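Local coordinates for protein 16 kDa beta-galactoside-binding lectin (Gallus gallus, PDB 1QMJ) that binds beta-galactosides such as lactose as a homodimeric galectin and may be involved in the regulation of differentiation, at residues G68-F78 / V99-R109. Numbering follows the deposited sequence.
Sequences GEEDRKADFPF and VPEVEFEFPNR
Lys-73 runs past the CD1-CE1 side of Phe-104 to the backbone of Glu-105. Its CB lies 3.9 Å from CE1 of Phe-104, and its CG lies 3.8 Å from CD1 of the same ring. A bend at chi2 (-60°) then turns the chain toward the Glu-105 carbonyl. CE comes beside the carbonyl O of Glu-105. Lys-73 NZ donates to Glu-105 O at 2.8 Å, nearly in line with the carbonyl. One water accepts from both NZ and Glu-105 N, and OD2 of Asp-71 forms a salt bridge with NZ, its hydrogen bond weak. The Asp-71 carboxylate lies nearly coplanar with the Phe-106 ring and meets its edge, OD2 to CD1 3.5 Å. Arg-109 NH2 donates to Glu-69 O at 2.6 Å (159°), in the guanidinium plane, while Phe-106 CZ sits over the centre of one guanidinium face. At the other end, Pro-77 CG presses tightly on Val-102 CG2 at 3.4 Å. Residues 68-73 belong to the predicted galactoside site. The axes of strands 71-73 and 103-107 run nearly antiparallel, come within 9.5 Å, and are joined by side chains. Strand 71-73 pairs with strand 56-63 in one sheet of the galectin beta-sandwich; within this chain strand 103-107 is an outermost strand of the other, beside strand 94-98.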
ATOM      1  N   GLY A  68      25.476  -0.503  -0.470  1.00 22.63           N
ATOM      2  CA  GLY A  68      26.392  -1.645  -0.381  1.00 21.19           C
ATOM      3  C   GLY A  68      27.049  -1.834  -1.746  1.00 21.16           C
ATOM      4  O   GLY A  68      27.042  -0.925  -2.587  1.00 20.52           O
ATOM      5  N   GLU A  69      27.608  -3.008  -1.945  1.00 24.61           N
ATOM      6  CA  GLU A  69      28.261  -3.348  -3.217  1.00 28.68           C
ATOM      7  C   GLU A  69      27.194  -3.824  -4.200  1.00 25.20           C
ATOM      8  O   GLU A  69      26.444  -4.771  -3.926  1.00 23.92           O
ATOM      9  CB  GLU A  69      29.297  -4.456  -3.006  1.00 37.80           C
ATOM     10  CG  GLU A  69      29.766  -5.100  -4.318  1.00 52.15           C
ATOM     11  CD  GLU A  69      30.677  -4.191  -5.153  1.00 57.90           C
ATOM     12  OE1 GLU A  69      31.347  -3.247  -4.584  1.00 62.46           O
ATOM     13  OE2 GLU A  69      30.777  -4.370  -6.427  1.00 60.04           O
ATOM     14  N   GLU A  70      27.146  -3.150  -5.321  1.00 23.86           N
ATOM     15  CA  GLU A  70      26.182  -3.459  -6.373  1.00 23.15           C
ATOM     16  C   GLU A  70      26.348  -4.889  -6.855  1.00 24.02           C
ATOM     17  O   GLU A  70      27.457  -5.442  -6.845  1.00 22.88           O
ATOM     18  CB  GLU A  70      26.381  -2.540  -7.569  1.00 24.95           C
ATOM     19  CG  GLU A  70      25.805  -1.146  -7.357  1.00 33.21           C
ATOM     20  CD  GLU A  70      25.729  -0.341  -8.650  1.00 38.62           C
ATOM     21  OE1 GLU A  70      26.232  -0.823  -9.736  1.00 44.21           O
ATOM     22  OE2 GLU A  70      25.163   0.816  -8.654  1.00 41.46           O
ATOM     23  N   ASP A  71      25.224  -5.418  -7.252  1.00 24.75           N
ATOM     24  CA  ASP A  71      25.107  -6.765  -7.790  1.00 23.05           C
ATOM     25  C   ASP A  71      24.301  -6.673  -9.073  1.00 21.81           C
ATOM     26  O   ASP A  71      23.073  -6.523  -9.044  1.00 21.89           O
ATOM     27  CB  ASP A  71      24.402  -7.679  -6.785  1.00 23.73           C
ATOM     28  CG  ASP A  71      24.288  -9.127  -7.272  1.00 28.23           C
ATOM     29  OD1 ASP A  71      24.984  -9.525  -8.283  1.00 29.51           O
ATOM     30  OD2 ASP A  71      23.495  -9.949  -6.673  1.00 30.49           O
ATOM     31  N   ARG A  72      25.015  -6.755 -10.167  1.00 22.61           N
ATOM     32  CA  ARG A  72      24.419  -6.673 -11.499  1.00 23.29           C
ATOM     33  C   ARG A  72      24.035  -8.061 -11.978  1.00 22.22           C
ATOM     34  O   ARG A  72      24.839  -8.998 -11.920  1.00 24.06           O
ATOM     35  CB  ARG A  72      25.417  -6.059 -12.465  1.00 24.83           C
ATOM     36  CG  ARG A  72      25.448  -4.547 -12.357  1.00 29.40           C
ATOM     37  CD  ARG A  72      26.850  -3.960 -12.385  1.00 35.90           C
ATOM     38  NE  ARG A  72      26.816  -2.506 -12.298  1.00 39.90           N
ATOM     39  CZ  ARG A  72      26.398  -1.725 -13.292  1.00 37.65           C
ATOM     40  NH1 ARG A  72      25.996  -2.253 -14.457  1.00 36.81           N
ATOM     41  NH2 ARG A  72      26.335  -0.392 -13.215  1.00 39.17           N
ATOM     42  N   LYS A  73      22.804  -8.147 -12.440  1.00 22.33           N
ATOM     43  CA  LYS A  73      22.231  -9.401 -12.945  1.00 22.51           C
ATOM     44  C   LYS A  73      22.343  -9.450 -14.471  1.00 23.75           C
ATOM     45  O   LYS A  73      22.373  -8.411 -15.145  1.00 24.80           O
ATOM     46  CB  LYS A  73      20.769  -9.499 -12.532  1.00 22.54           C
ATOM     47  CG  LYS A  73      20.593  -9.595 -11.014  1.00 22.45           C
ATOM     48  CD  LYS A  73      21.278 -10.824 -10.409  1.00 21.77           C
ATOM     49  CE  LYS A  73      21.104 -10.917  -8.891  1.00 22.16           C
ATOM     50  NZ  LYS A  73      21.605 -12.182  -8.333  1.00 23.93           N
ATOM     51  N   ALA A  74      22.399 -10.673 -14.963  1.00 23.80           N
ATOM     52  CA  ALA A  74      22.539 -10.957 -16.401  1.00 24.90           C
ATOM     53  C   ALA A  74      21.192 -10.882 -17.144  1.00 24.02           C
ATOM     54  O   ALA A  74      21.108 -10.363 -18.264  1.00 26.40           O
ATOM     55  CB  ALA A  74      23.109 -12.363 -16.600  1.00 21.65           C
ATOM     56  N   ASP A  75      20.157 -11.401 -16.514  1.00 24.28           N
ATOM     57  CA  ASP A  75      18.804 -11.431 -17.113  1.00 23.84           C
ATOM     58  C   ASP A  75      18.056 -10.113 -16.894  1.00 23.97           C
ATOM     59  O   ASP A  75      18.156  -9.486 -15.832  1.00 25.13           O
ATOM     60  CB  ASP A  75      17.978 -12.552 -16.489  1.00 29.45           C
ATOM     61  CG  ASP A  75      18.566 -13.934 -16.759  1.00 33.85           C
ATOM     62  OD1 ASP A  75      18.441 -14.470 -17.925  1.00 37.52           O
ATOM     63  OD2 ASP A  75      19.186 -14.562 -15.820  1.00 36.61           O
ATOM     64  N   PHE A  76      17.321  -9.744 -17.932  1.00 24.09           N
ATOM     65  CA  PHE A  76      16.500  -8.521 -17.952  1.00 26.07           C
ATOM     66  C   PHE A  76      15.164  -8.824 -18.650  1.00 27.29           C
ATOM     67  O   PHE A  76      14.937  -8.402 -19.795  1.00 28.60           O
ATOM     68  CB  PHE A  76      17.234  -7.410 -18.702  1.00 23.33           C
ATOM     69  CG  PHE A  76      16.617  -6.031 -18.464  1.00 20.48           C
ATOM     70  CD1 PHE A  76      16.796  -5.383 -17.235  1.00 15.97           C
ATOM     71  CD2 PHE A  76      15.873  -5.417 -19.477  1.00 19.64           C
ATOM     72  CE1 PHE A  76      16.229  -4.120 -17.020  1.00 20.81           C
ATOM     73  CE2 PHE A  76      15.306  -4.155 -19.263  1.00 21.32           C
ATOM     74  CZ  PHE A  76      15.484  -3.507 -18.035  1.00 18.81           C
ATOM     75  N   PRO A  77      14.276  -9.590 -17.987  1.00 27.05           N
ATOM     76  CA  PRO A  77      12.953  -9.944 -18.519  1.00 28.24           C
ATOM     77  C   PRO A  77      11.979  -8.772 -18.606  1.00 29.76           C
ATOM     78  O   PRO A  77      10.734  -8.999 -18.525  1.00 34.34           O
ATOM     79  CB  PRO A  77      12.375 -10.888 -17.502  1.00 25.57           C
ATOM     80  CG  PRO A  77      13.374 -11.009 -16.360  1.00 24.24           C
ATOM     81  CD  PRO A  77      14.562 -10.148 -16.659  1.00 27.52           C
ATOM     82  N   PHE A  78      12.453  -7.550 -18.759  1.00 29.07           N
ATOM     83  CA  PHE A  78      11.517  -6.389 -18.797  1.00 29.81           C
ATOM     84  C   PHE A  78      11.601  -5.586 -20.101  1.00 33.82           C
ATOM     85  O   PHE A  78      12.652  -5.515 -20.745  1.00 33.47           O
ATOM     86  CB  PHE A  78      11.817  -5.416 -17.649  1.00 29.97           C
ATOM     87  CG  PHE A  78      11.827  -6.077 -16.263  1.00 28.43           C
ATOM     88  CD1 PHE A  78      10.620  -6.388 -15.618  1.00 25.49           C
ATOM     89  CD2 PHE A  78      13.046  -6.370 -15.636  1.00 24.80           C
ATOM     90  CE1 PHE A  78      10.635  -6.990 -14.350  1.00 25.72           C
ATOM     91  CE2 PHE A  78      13.060  -6.970 -14.370  1.00 24.20           C
ATOM     92  CZ  PHE A  78      11.856  -7.279 -13.727  1.00 24.95           C
ATOM     93  N   VAL A  99       9.445 -12.781 -11.118  1.00 27.98           N
ATOM     94  CA  VAL A  99       8.669 -12.218 -12.201  1.00 31.62           C
ATOM     95  C   VAL A  99       8.293 -13.375 -13.102  1.00 34.48           C
ATOM     96  O   VAL A  99       8.817 -14.494 -12.923  1.00 33.35           O
ATOM     97  CB  VAL A  99       9.477 -11.184 -12.989  1.00 31.46           C
ATOM     98  CG1 VAL A  99       9.790  -9.922 -12.186  1.00 30.60           C
ATOM     99  CG2 VAL A  99      10.828 -11.716 -13.468  1.00 34.80           C
ATOM    100  N   PRO A 100       7.341 -13.370 -13.856  1.00 39.33           N
ATOM    101  CA  PRO A 100       6.974 -14.583 -14.601  1.00 43.76           C
ATOM    102  C   PRO A 100       8.086 -15.398 -15.299  1.00 46.61           C
ATOM    103  O   PRO A 100       8.012 -16.627 -15.346  1.00 49.66           O
ATOM    104  CB  PRO A 100       5.919 -14.072 -15.588  1.00 43.01           C
ATOM    105  CG  PRO A 100       6.300 -12.619 -15.779  1.00 41.93           C
ATOM    106  CD  PRO A 100       6.621 -12.192 -14.374  1.00 40.15           C
ATOM    107  N   GLU A 101       9.132 -14.734 -15.780  1.00 47.55           N
ATOM    108  CA  GLU A 101      10.205 -15.430 -16.494  1.00 48.99           C
ATOM    109  C   GLU A 101      11.429 -15.825 -15.671  1.00 47.50           C
ATOM    110  O   GLU A 101      11.981 -16.915 -15.846  1.00 45.57           O
ATOM    111  CB  GLU A 101      10.688 -14.584 -17.682  1.00 53.03           C
ATOM    112  CG  GLU A 101       9.582 -13.923 -18.493  1.00 59.23           C
ATOM    113  CD  GLU A 101       9.337 -12.470 -18.098  1.00 61.73           C
ATOM    114  OE1 GLU A 101       9.170 -12.178 -16.893  1.00 59.17           O
ATOM    115  OE2 GLU A 101       9.309 -11.616 -19.011  1.00 67.06           O
ATOM    116  N   VAL A 102      11.863 -14.931 -14.789  1.00 44.46           N
ATOM    117  CA  VAL A 102      13.057 -15.166 -13.994  1.00 41.13           C
ATOM    118  C   VAL A 102      12.873 -14.929 -12.499  1.00 38.94           C
ATOM    119  O   VAL A 102      12.014 -14.154 -12.075  1.00 37.25           O
ATOM    120  CB  VAL A 102      14.201 -14.222 -14.461  1.00 40.66           C
ATOM    121  CG1 VAL A 102      15.517 -14.628 -13.841  1.00 42.98           C
ATOM    122  CG2 VAL A 102      14.303 -14.206 -15.968  1.00 43.15           C
ATOM    123  N   GLU A 103      13.681 -15.622 -11.710  1.00 35.21           N
ATOM    124  CA  GLU A 103      13.685 -15.446 -10.274  1.00 32.14           C
ATOM    125  C   GLU A 103      15.063 -14.874  -9.960  1.00 32.28           C
ATOM    126  O   GLU A 103      16.086 -15.420 -10.389  1.00 31.66           O
ATOM    127  CB  GLU A 103      13.502 -16.767  -9.540  1.00 33.14           C
ATOM    128  CG  GLU A 103      13.735 -16.652  -8.040  1.00 42.41           C
ATOM    129  CD  GLU A 103      13.586 -17.971  -7.316  1.00 51.14           C
ATOM    130  OE1 GLU A 103      14.549 -18.773  -7.321  1.00 55.70           O
ATOM    131  OE2 GLU A 103      12.502 -18.205  -6.740  1.00 54.40           O
ATOM    132  N   PHE A 104      15.081 -13.733  -9.284  1.00 29.35           N
ATOM    133  CA  PHE A 104      16.310 -13.071  -8.897  1.00 25.03           C
ATOM    134  C   PHE A 104      16.529 -13.363  -7.431  1.00 24.77           C
ATOM    135  O   PHE A 104      15.576 -13.473  -6.670  1.00 26.32           O
ATOM    136  CB  PHE A 104      16.196 -11.565  -9.129  1.00 22.91           C
ATOM    137  CG  PHE A 104      16.069 -11.181 -10.583  1.00 25.56           C
ATOM    138  CD1 PHE A 104      17.183 -11.209 -11.426  1.00 22.79           C
ATOM    139  CD2 PHE A 104      14.842 -10.781 -11.109  1.00 24.52           C
ATOM    140  CE1 PHE A 104      17.075 -10.839 -12.771  1.00 22.02           C
ATOM    141  CE2 PHE A 104      14.723 -10.408 -12.455  1.00 23.81           C
ATOM    142  CZ  PHE A 104      15.843 -10.437 -13.286  1.00 21.67           C
ATOM    143  N   GLU A 105      17.781 -13.547  -7.044  1.00 24.35           N
ATOM    144  CA  GLU A 105      18.103 -13.828  -5.659  1.00 27.25           C
ATOM    145  C   GLU A 105      19.152 -12.826  -5.217  1.00 26.35           C
ATOM    146  O   GLU A 105      19.960 -12.382  -6.024  1.00 26.62           O
ATOM    147  CB  GLU A 105      18.620 -15.258  -5.523  1.00 31.91           C
ATOM    148  CG  GLU A 105      17.585 -16.300  -5.913  1.00 43.23           C
ATOM    149  CD  GLU A 105      18.154 -17.701  -5.999  1.00 50.06           C
ATOM    150  OE1 GLU A 105      18.493 -18.270  -4.940  1.00 54.56           O
ATOM    151  OE2 GLU A 105      18.253 -18.235  -7.127  1.00 55.40           O
ATOM    152  N   PHE A 106      19.122 -12.452  -3.943  1.00 25.73           N
ATOM    153  CA  PHE A 106      20.070 -11.489  -3.400  1.00 26.61           C
ATOM    154  C   PHE A 106      20.241 -11.854  -1.931  1.00 28.10           C
ATOM    155  O   PHE A 106      19.260 -12.063  -1.225  1.00 28.02           O
ATOM    156  CB  PHE A 106      19.501 -10.068  -3.549  1.00 26.00           C
ATOM    157  CG  PHE A 106      20.478  -8.973  -3.210  1.00 26.50           C
ATOM    158  CD1 PHE A 106      21.556  -8.697  -4.044  1.00 26.24           C
ATOM    159  CD2 PHE A 106      20.309  -8.198  -2.063  1.00 29.27           C
ATOM    160  CE1 PHE A 106      22.449  -7.667  -3.742  1.00 27.72           C
ATOM    161  CE2 PHE A 106      21.197  -7.166  -1.752  1.00 26.95           C
ATOM    162  CZ  PHE A 106      22.267  -6.901  -2.593  1.00 24.07           C
ATOM    163  N   PRO A 107      21.490 -11.954  -1.451  1.00 28.34           N
ATOM    164  CA  PRO A 107      21.720 -12.307  -0.047  1.00 28.55           C
ATOM    165  C   PRO A 107      21.189 -11.294   0.959  1.00 29.93           C
ATOM    166  O   PRO A 107      21.296 -10.080   0.756  1.00 30.26           O
ATOM    167  CB  PRO A 107      23.239 -12.430   0.029  1.00 28.77           C
ATOM    168  CG  PRO A 107      23.706 -11.474  -1.012  1.00 30.02           C
ATOM    169  CD  PRO A 107      22.764 -11.741  -2.154  1.00 27.33           C
ATOM    170  N   ASN A 108      20.603 -11.807   2.035  1.00 29.87           N
ATOM    171  CA  ASN A 108      20.062 -10.979   3.102  1.00 31.63           C
ATOM    172  C   ASN A 108      21.285 -10.534   3.903  1.00 35.08           C
ATOM    173  O   ASN A 108      21.598 -11.089   4.963  1.00 37.41           O
ATOM    174  CB  ASN A 108      19.100 -11.804   3.974  1.00 31.84           C
ATOM    175  CG  ASN A 108      18.389 -10.970   5.038  1.00 30.66           C
ATOM    176  OD1 ASN A 108      18.786  -9.839   5.338  1.00 29.24           O
ATOM    177  ND2 ASN A 108      17.336 -11.536   5.618  1.00 27.62           N
ATOM    178  N   ARG A 109      21.989  -9.544   3.365  1.00 34.32           N
ATOM    179  CA  ARG A 109      23.200  -9.020   3.982  1.00 34.83           C
ATOM    180  C   ARG A 109      22.975  -8.475   5.392  1.00 36.95           C
ATOM    181  O   ARG A 109      23.772  -8.723   6.301  1.00 38.89           O
ATOM    182  CB  ARG A 109      23.809  -7.917   3.106  1.00 32.05           C
ATOM    183  CG  ARG A 109      24.239  -8.336   1.705  1.00 28.17           C
ATOM    184  CD  ARG A 109      24.786  -7.121   0.966  1.00 26.28           C
ATOM    185  NE  ARG A 109      25.276  -7.426  -0.375  1.00 26.69           N
ATOM    186  CZ  ARG A 109      25.466  -6.517  -1.333  1.00 25.69           C
ATOM    187  NH1 ARG A 109      25.204  -5.236  -1.111  1.00 25.22           N
ATOM    188  NH2 ARG A 109      25.954  -6.888  -2.509  1.00 26.85           N
TER
HETATM  189  O   HOH W   1      19.776 -14.227  -9.339  1.00 24.35           O